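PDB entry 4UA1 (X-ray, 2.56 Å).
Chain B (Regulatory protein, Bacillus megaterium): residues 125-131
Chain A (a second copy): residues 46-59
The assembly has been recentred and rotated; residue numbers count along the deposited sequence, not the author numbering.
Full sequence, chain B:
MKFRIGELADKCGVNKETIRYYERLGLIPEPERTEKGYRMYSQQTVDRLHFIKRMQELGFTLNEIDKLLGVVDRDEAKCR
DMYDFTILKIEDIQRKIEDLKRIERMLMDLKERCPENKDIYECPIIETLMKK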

# COMPACT_ATOMS: atom_id res chain seq x y z
N ILE B 125 -20.33 -16.18 1.21
CA ILE B 125 -19.12 -15.41 1.02
C ILE B 125 -17.99 -16.38 0.71
O ILE B 125 -17.31 -16.27 -0.31
CB ILE B 125 -18.75 -14.57 2.26
CG1 ILE B 125 -19.86 -13.57 2.63
CG2 ILE B 125 -17.44 -13.81 2.01
CD1 ILE B 125 -19.49 -12.64 3.82
N ILE B 126 -17.81 -17.35 1.60
CA ILE B 126 -16.72 -18.31 1.47
C ILE B 126 -16.89 -19.14 0.21
O ILE B 126 -15.95 -19.36 -0.55
CB ILE B 126 -16.63 -19.23 2.69
CG1 ILE B 126 -16.32 -18.40 3.95
CG2 ILE B 126 -15.55 -20.29 2.48
CD1 ILE B 126 -16.40 -19.19 5.24
N GLU B 127 -18.11 -19.60 -0.02
CA GLU B 127 -18.39 -20.38 -1.20
C GLU B 127 -18.05 -19.58 -2.44
O GLU B 127 -17.39 -20.11 -3.34
CB GLU B 127 -19.84 -20.82 -1.22
CG GLU B 127 -20.17 -21.77 -0.09
CD GLU B 127 -21.65 -22.05 0.02
OE1 GLU B 127 -22.01 -23.06 0.64
OE2 GLU B 127 -22.46 -21.23 -0.49
N THR B 128 -18.43 -18.30 -2.46
CA THR B 128 -18.19 -17.48 -3.65
C THR B 128 -16.72 -17.28 -3.91
O THR B 128 -16.24 -17.53 -5.02
CB THR B 128 -18.85 -16.07 -3.56
OG1 THR B 128 -20.27 -16.22 -3.55
CG2 THR B 128 -18.47 -15.24 -4.77
N LEU B 129 -16.00 -16.90 -2.87
CA LEU B 129 -14.56 -16.67 -2.98
C LEU B 129 -13.76 -17.96 -3.21
O LEU B 129 -12.59 -17.92 -3.58
CB LEU B 129 -14.07 -15.98 -1.72
CG LEU B 129 -14.64 -14.57 -1.60
CD1 LEU B 129 -14.02 -13.88 -0.39
CD2 LEU B 129 -14.42 -13.77 -2.89
N MET B 130 -14.38 -19.11 -2.95
CA MET B 130 -13.74 -20.40 -3.14
C MET B 130 -13.74 -20.82 -4.60
O MET B 130 -12.82 -21.48 -5.06
CB MET B 130 -14.42 -21.49 -2.30
CG MET B 130 -13.86 -21.56 -0.91
SD MET B 130 -14.42 -22.94 0.07
CE MET B 130 -13.05 -22.99 1.25
N LYS B 131 -14.81 -20.43 -5.32
CA LYS B 131 -14.99 -20.80 -6.72
C LYS B 131 -14.08 -19.95 -7.61
O LYS B 131 -14.25 -19.89 -8.83
CB LYS B 131 -16.46 -20.64 -7.13
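Chain A (46-59) VDRLHFIKRMQELG

The C-terminal end of a helix is a natural docking site, because its last carbonyl groups have no amide ahead of them in the helix and remain free to accept a hydrogen bond from a neighbour. The contact between the two copies of this regulatory protein illustrates the principle. In chain B, residues 125-130 are helical, in a helix that begins earlier in the chain. In chain A, the helix runs through residue 57, and Gly59(A) follows with a positive phi of 96° in a Schellman motif, a conformation that a CB would oppose by jamming against the preceding carbonyl oxygen. The two helices cross almost at right angles, with 96° between their N-to-C directions and 8.4 Å between their axes at closest approach. The backbones come nearest where CA of Met130(B) lies 5.0 Å from CA of Phe51(A), so the C-terminal part of the chain B stretch lies against the middle of the chain A stretch.

Around that point the side chains interlock. The ring of Phe51(A), with chi1 in t, has CG2 of Ile126(B) over one face, and CG1 of Ile126(B) lies 3.8 Å from CZ of Phe51(A), while CB of Leu129(B) approaches the ring edge, 3.9 Å from CD1 of Phe51(A). Leu129(B) buries the largest area of any residue here; its CD1 lies 4.3 Å from CG of Met55(A), and its CD2 lies 4.1 Å from CD1 of Leu58(A). Met130(B) reaches along the chain A helix in the other direction, bringing its CE within 3.8 Å of CB of Asp47(A).

The polar anchor is Arg54(A), whose CA-to-CB bond points toward chain B. Its NH1 donates a very short hydrogen bond of 2.5 Å to O of Leu129(B), meeting that carbonyl near the guanidinium plane.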

# COMPACT_ATOMS: atom_id res chain seq x y z
N VAL A 46 -7.04 -26.57 -2.41
CA VAL A 46 -7.23 -25.73 -3.58
C VAL A 46 -8.25 -24.65 -3.26
O VAL A 46 -7.99 -23.44 -3.47
CB VAL A 46 -7.69 -26.55 -4.80
CG1 VAL A 46 -8.07 -25.63 -5.97
CG2 VAL A 46 -6.60 -27.50 -5.21
N ASP A 47 -9.38 -25.08 -2.71
CA ASP A 47 -10.42 -24.16 -2.27
C ASP A 47 -9.85 -23.16 -1.25
O ASP A 47 -10.02 -21.96 -1.40
CB ASP A 47 -11.61 -24.91 -1.65
CG ASP A 47 -12.35 -25.82 -2.63
OD1 ASP A 47 -13.08 -26.70 -2.15
OD2 ASP A 47 -12.24 -25.67 -3.87
N ARG A 48 -9.14 -23.65 -0.24
CA ARG A 48 -8.69 -22.75 0.80
C ARG A 48 -7.71 -21.69 0.28
O ARG A 48 -7.80 -20.52 0.64
CB ARG A 48 -8.06 -23.55 1.93
CG ARG A 48 -7.69 -22.73 3.16
CD ARG A 48 -7.38 -23.71 4.26
NE ARG A 48 -6.97 -23.07 5.51
CZ ARG A 48 -7.77 -22.92 6.56
NH1 ARG A 48 -9.03 -23.32 6.53
NH2 ARG A 48 -7.29 -22.34 7.65
N LEU A 49 -6.82 -22.11 -0.61
CA LEU A 49 -5.85 -21.19 -1.19
C LEU A 49 -6.52 -20.16 -2.11
O LEU A 49 -6.12 -18.99 -2.12
CB LEU A 49 -4.77 -21.97 -1.92
CG LEU A 49 -3.56 -21.18 -2.40
CD1 LEU A 49 -2.98 -20.37 -1.27
CD2 LEU A 49 -2.52 -22.14 -2.92
N HIS A 50 -7.55 -20.57 -2.85
CA HIS A 50 -8.37 -19.60 -3.59
C HIS A 50 -8.90 -18.57 -2.62
O HIS A 50 -8.83 -17.36 -2.85
CB HIS A 50 -9.58 -20.24 -4.29
CG HIS A 50 -9.28 -20.85 -5.61
ND1 HIS A 50 -8.71 -20.15 -6.65
CD2 HIS A 50 -9.52 -22.10 -6.09
CE1 HIS A 50 -8.57 -20.95 -7.69
NE2 HIS A 50 -9.06 -22.14 -7.38
N PHE A 51 -9.48 -19.08 -1.54
CA PHE A 51 -10.11 -18.25 -0.53
C PHE A 51 -9.11 -17.22 -0.03
O PHE A 51 -9.43 -16.03 0.07
CB PHE A 51 -10.66 -19.15 0.60
CG PHE A 51 -11.38 -18.40 1.70
CD1 PHE A 51 -12.14 -17.27 1.42
CD2 PHE A 51 -11.32 -18.85 3.01
CE1 PHE A 51 -12.80 -16.59 2.44
CE2 PHE A 51 -11.99 -18.19 4.03
CZ PHE A 51 -12.72 -17.06 3.75
N ILE A 52 -7.88 -17.67 0.25
CA ILE A 52 -6.88 -16.80 0.86
C ILE A 52 -6.49 -15.71 -0.15
O ILE A 52 -6.48 -14.52 0.17
CB ILE A 52 -5.63 -17.62 1.35
CG1 ILE A 52 -6.00 -18.51 2.53
CG2 ILE A 52 -4.47 -16.69 1.73
CD1 ILE A 52 -4.97 -19.58 2.85
N LYS A 53 -6.20 -16.15 -1.37
CA LYS A 53 -5.85 -15.26 -2.46
C LYS A 53 -6.88 -14.16 -2.67
O LYS A 53 -6.54 -12.97 -2.75
CB LYS A 53 -5.70 -16.07 -3.75
CG LYS A 53 -5.38 -15.28 -5.01
CD LYS A 53 -3.99 -14.65 -4.95
CE LYS A 53 -3.70 -13.95 -6.25
NZ LYS A 53 -4.29 -14.75 -7.37
N ARG A 54 -8.16 -14.55 -2.76
CA ARG A 54 -9.16 -13.54 -3.07
C ARG A 54 -9.37 -12.64 -1.88
O ARG A 54 -9.57 -11.44 -2.06
CB ARG A 54 -10.46 -14.18 -3.56
CG ARG A 54 -10.28 -14.68 -4.98
CD ARG A 54 -11.25 -15.75 -5.35
NE ARG A 54 -10.81 -16.54 -6.51
CZ ARG A 54 -11.30 -17.74 -6.79
NH1 ARG A 54 -12.23 -18.24 -6.00
NH2 ARG A 54 -10.90 -18.42 -7.86
N MET A 55 -9.22 -13.17 -0.67
CA MET A 55 -9.31 -12.27 0.49
C MET A 55 -8.21 -11.20 0.41
O MET A 55 -8.43 -10.03 0.70
CB MET A 55 -9.23 -13.06 1.80
CG MET A 55 -10.58 -13.71 2.18
SD MET A 55 -10.67 -14.12 3.93
CE MET A 55 -9.37 -15.36 4.05
N GLN A 56 -7.02 -11.60 -0.02
CA GLN A 56 -5.95 -10.63 -0.17
C GLN A 56 -6.23 -9.64 -1.31
O GLN A 56 -5.84 -8.47 -1.24
CB GLN A 56 -4.63 -11.32 -0.39
CG GLN A 56 -3.95 -11.64 0.91
CD GLN A 56 -2.72 -12.47 0.73
OE1 GLN A 56 -2.80 -13.64 0.40
NE2 GLN A 56 -1.57 -11.84 0.91
N GLU A 57 -6.93 -10.10 -2.35
CA GLU A 57 -7.29 -9.19 -3.43
C GLU A 57 -8.37 -8.23 -2.94
O GLU A 57 -8.58 -7.17 -3.53
CB GLU A 57 -7.75 -9.98 -4.65
CG GLU A 57 -6.66 -10.88 -5.20
CD GLU A 57 -7.14 -11.79 -6.32
OE1 GLU A 57 -8.36 -12.08 -6.37
OE2 GLU A 57 -6.30 -12.21 -7.14
N LEU A 58 -9.04 -8.59 -1.85
CA LEU A 58 -10.06 -7.75 -1.25
C LEU A 58 -9.56 -6.88 -0.09
O LEU A 58 -10.34 -6.22 0.59
CB LEU A 58 -11.23 -8.61 -0.80
CG LEU A 58 -11.93 -9.14 -2.05
CD1 LEU A 58 -13.02 -10.14 -1.68
CD2 LEU A 58 -12.48 -7.99 -2.87
N GLY A 59 -8.26 -6.91 0.18
CA GLY A 59 -7.70 -6.05 1.20
C GLY A 59 -7.53 -6.65 2.58
O GLY A 59 -7.19 -5.94 3.53